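Local coordinates for Mll3558 protein (Mesorhizobium loti, PDB 3RD6), which is of unknown function but belongs to the AHA1 family of the Bet v 1-like clan, whose helix-grip fold often encloses a ligand-binding cavity, at residues H7-I12 and T117-G122. Residues are numbered along the deposited sequence; the frame is centred on the assembly and turned at random.
Sequences HSTFTI and TYTEQG
F10 CG sits between the backbone N and the carbonyl carbon (chi1 67°), and the ring lies side by side with the E120 side chain. E120 CB lies under one ring face in a CH-pi contact, 3.9 Å from the F10 centroid and nearest to CZ. Beyond CG the glutamate chain runs extended, and its carboxylate plane stands 54° from the ring. Y118 has CG anti to the backbone N, and its OH donates to E120 OE2 at 3.2 Å, with that oxygen in the plane of the tyrosine ring at its edge. On the T9, T11, T119 and Q121 face, T11 CG2 touches T117 OG1 (3.4 Å) and T119 OG1, while T9 CG2 reaches T119 CG2 at 3.7 Å. The backbones run antiparallel: G122 N bonds S8 O at 2.9 Å, E120 N bonds F10 O, and I12 and Y118 exchange bonds at the other end; only F10 N to E120 O is weak. This joins edge strand 5-16 to strand 113-125. Helix 131-148 covers the F10, I12, Y118 and E120 face; the second subunit packs against the threonine face, where its G122 O accepts from Q121 NE2. Y89 OH hydrogen-bonds to E120 OE1, T103 OG1 weakly to OE2, and R134 lies against the E120 side chain, a polar setting consistent with a carboxylate carrying negative charge.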
ATOM      1  N   HIS A   7      -7.955  10.787  -2.316  1.00 44.49           N
ATOM      2  CA  HIS A   7      -6.710  10.487  -1.623  1.00 35.48           C
ATOM      3  C   HIS A   7      -6.656  11.323  -0.375  1.00 37.15           C
ATOM      4  O   HIS A   7      -6.845  12.532  -0.431  1.00 40.61           O
ATOM      5  CB  HIS A   7      -5.483  10.837  -2.463  1.00 33.33           C
ATOM      6  CG  HIS A   7      -5.332  10.001  -3.691  1.00 29.35           C
ATOM      7  ND1 HIS A   7      -5.820  10.388  -4.919  1.00 34.44           N
ATOM      8  CD2 HIS A   7      -4.792   8.776  -3.871  1.00 28.99           C
ATOM      9  CE1 HIS A   7      -5.587   9.439  -5.806  1.00 31.65           C
ATOM     10  NE2 HIS A   7      -4.964   8.448  -5.196  1.00 21.46           N
ATOM     11  N   SER A   8      -6.388  10.679   0.751  1.00 37.10           N
ATOM     12  CA  SER A   8      -6.284  11.384   2.014  1.00 23.21           C
ATOM     13  C   SER A   8      -5.353  10.607   2.909  1.00 26.14           C
ATOM     14  O   SER A   8      -5.059   9.452   2.663  1.00 27.09           O
ATOM     15  CB  SER A   8      -7.657  11.512   2.679  1.00 37.30           C
ATOM     16  OG  SER A   8      -7.930  10.397   3.521  1.00 46.82           O
ATOM     17  N   THR A   9      -4.903  11.258   3.964  1.00 21.74           N
ATOM     18  CA  THR A   9      -4.007  10.644   4.913  1.00 31.73           C
ATOM     19  C   THR A   9      -4.451  11.171   6.254  1.00 29.40           C
ATOM     20  O   THR A   9      -4.919  12.300   6.353  1.00 43.52           O
ATOM     21  CB  THR A   9      -2.539  11.088   4.678  1.00 35.79           C
ATOM     22  OG1 THR A   9      -2.135  10.744   3.343  1.00 50.92           O
ATOM     23  CG2 THR A   9      -1.599  10.432   5.696  1.00 29.96           C
ATOM     24  N   PHE A  10      -4.328  10.348   7.284  1.00 39.50           N
ATOM     25  CA  PHE A  10      -4.686  10.773   8.625  1.00 34.27           C
ATOM     26  C   PHE A  10      -3.709  10.134   9.585  1.00 45.55           C
ATOM     27  O   PHE A  10      -3.075   9.121   9.260  1.00 45.99           O
ATOM     28  CB  PHE A  10      -6.140  10.401   8.966  1.00 41.89           C
ATOM     29  CG  PHE A  10      -6.403   8.925   9.087  1.00 46.31           C
ATOM     30  CD1 PHE A  10      -5.998   8.221  10.208  1.00 38.51           C
ATOM     31  CD2 PHE A  10      -7.086   8.248   8.096  1.00 39.98           C
ATOM     32  CE1 PHE A  10      -6.273   6.858  10.344  1.00 38.29           C
ATOM     33  CE2 PHE A  10      -7.361   6.893   8.225  1.00 42.86           C
ATOM     34  CZ  PHE A  10      -6.953   6.203   9.350  1.00 34.36           C
ATOM     35  N   THR A  11      -3.565  10.738  10.756  1.00 48.48           N
ATOM     36  CA  THR A  11      -2.642  10.220  11.756  1.00 53.35           C
ATOM     37  C   THR A  11      -3.281  10.196  13.138  1.00 55.32           C
ATOM     38  O   THR A  11      -4.073  11.065  13.481  1.00 61.45           O
ATOM     39  CB  THR A  11      -1.364  11.058  11.760  1.00 55.99           C
ATOM     40  OG1 THR A  11      -0.983  11.310  10.399  1.00 49.18           O
ATOM     41  CG2 THR A  11      -0.229  10.308  12.438  1.00 51.58           C
ATOM     42  N   ILE A  12      -2.942   9.181  13.919  1.00 55.99           N
ATOM     43  CA  ILE A  12      -3.492   9.018  15.251  1.00 58.80           C
ATOM     44  C   ILE A  12      -2.393   8.710  16.263  1.00 64.25           C
ATOM     45  O   ILE A  12      -1.725   7.688  16.168  1.00 64.56           O
ATOM     46  CB  ILE A  12      -4.520   7.867  15.267  1.00 58.49           C
ATOM     47  CG1 ILE A  12      -5.601   8.135  14.218  1.00 55.46           C
ATOM     48  CG2 ILE A  12      -5.133   7.727  16.642  1.00 59.66           C
ATOM     49  CD1 ILE A  12      -6.532   6.969  13.984  1.00 44.41           C
ATOM     50  N   THR A 117       2.305   6.115  16.712  1.00 50.15           N
ATOM     51  CA  THR A 117       1.762   6.980  15.681  1.00 45.58           C
ATOM     52  C   THR A 117       1.341   6.058  14.538  1.00 47.99           C
ATOM     53  O   THR A 117       2.171   5.401  13.903  1.00 54.01           O
ATOM     54  CB  THR A 117       2.798   8.042  15.219  1.00 49.14           C
ATOM     55  OG1 THR A 117       2.295   8.730  14.070  1.00 42.54           O
ATOM     56  CG2 THR A 117       4.125   7.402  14.897  1.00 62.19           C
ATOM     57  N   TYR A 118       0.029   5.996  14.325  1.00 45.54           N
ATOM     58  CA  TYR A 118      -0.585   5.158  13.305  1.00 40.07           C
ATOM     59  C   TYR A 118      -0.996   6.053  12.127  1.00 38.59           C
ATOM     60  O   TYR A 118      -1.895   6.864  12.247  1.00 44.35           O
ATOM     61  CB  TYR A 118      -1.802   4.466  13.932  1.00 39.79           C
ATOM     62  CG  TYR A 118      -2.454   3.351  13.142  1.00 33.56           C
ATOM     63  CD1 TYR A 118      -2.277   2.012  13.511  1.00 38.34           C
ATOM     64  CD2 TYR A 118      -3.311   3.633  12.077  1.00 26.72           C
ATOM     65  CE1 TYR A 118      -2.944   0.975  12.848  1.00 28.04           C
ATOM     66  CE2 TYR A 118      -3.986   2.600  11.396  1.00 28.32           C
ATOM     67  CZ  TYR A 118      -3.793   1.270  11.792  1.00 23.63           C
ATOM     68  OH  TYR A 118      -4.443   0.265  11.113  1.00 43.45           O
ATOM     69  N   THR A 119      -0.322   5.904  10.990  1.00 42.83           N
ATOM     70  CA  THR A 119      -0.611   6.704   9.800  1.00 38.60           C
ATOM     71  C   THR A 119      -1.226   5.894   8.665  1.00 38.89           C
ATOM     72  O   THR A 119      -0.732   4.819   8.319  1.00 34.33           O
ATOM     73  CB  THR A 119       0.672   7.363   9.250  1.00 37.08           C
ATOM     74  OG1 THR A 119       1.323   8.094  10.291  1.00 34.67           O
ATOM     75  CG2 THR A 119       0.327   8.310   8.097  1.00 32.86           C
ATOM     76  N   GLU A 120      -2.291   6.424   8.068  1.00 31.47           N
ATOM     77  CA  GLU A 120      -2.938   5.728   6.953  1.00 32.76           C
ATOM     78  C   GLU A 120      -3.157   6.555   5.677  1.00 40.64           C
ATOM     79  O   GLU A 120      -3.995   7.461   5.639  1.00 43.06           O
ATOM     80  CB  GLU A 120      -4.271   5.115   7.410  1.00 31.53           C
ATOM     81  CG  GLU A 120      -4.331   3.627   7.105  1.00 34.89           C
ATOM     82  CD  GLU A 120      -5.547   2.928   7.675  1.00 37.50           C
ATOM     83  OE1 GLU A 120      -6.646   3.116   7.128  1.00 39.26           O
ATOM     84  OE2 GLU A 120      -5.402   2.190   8.677  1.00 37.31           O
ATOM     85  N   GLN A 121      -2.388   6.233   4.638  1.00 36.35           N
ATOM     86  CA  GLN A 121      -2.506   6.919   3.358  1.00 33.81           C
ATOM     87  C   GLN A 121      -3.439   6.068   2.532  1.00 25.32           C
ATOM     88  O   GLN A 121      -3.079   4.975   2.115  1.00 32.47           O
ATOM     89  CB  GLN A 121      -1.134   7.029   2.695  1.00 35.76           C
ATOM     90  CG  GLN A 121      -0.166   7.886   3.474  1.00 36.25           C
ATOM     91  CD  GLN A 121       1.270   7.672   3.073  1.00 30.33           C
ATOM     92  OE1 GLN A 121       1.873   6.648   3.395  1.00 32.21           O
ATOM     93  NE2 GLN A 121       1.832   8.639   2.365  1.00 36.17           N
ATOM     94  N   GLY A 122      -4.647   6.559   2.315  1.00 27.57           N
ATOM     95  CA  GLY A 122      -5.598   5.778   1.561  1.00 27.81           C
ATOM     96  C   GLY A 122      -6.125   6.343   0.265  1.00 28.58           C
ATOM     97  O   GLY A 122      -6.024   7.527  -0.040  1.00 27.67           O
TER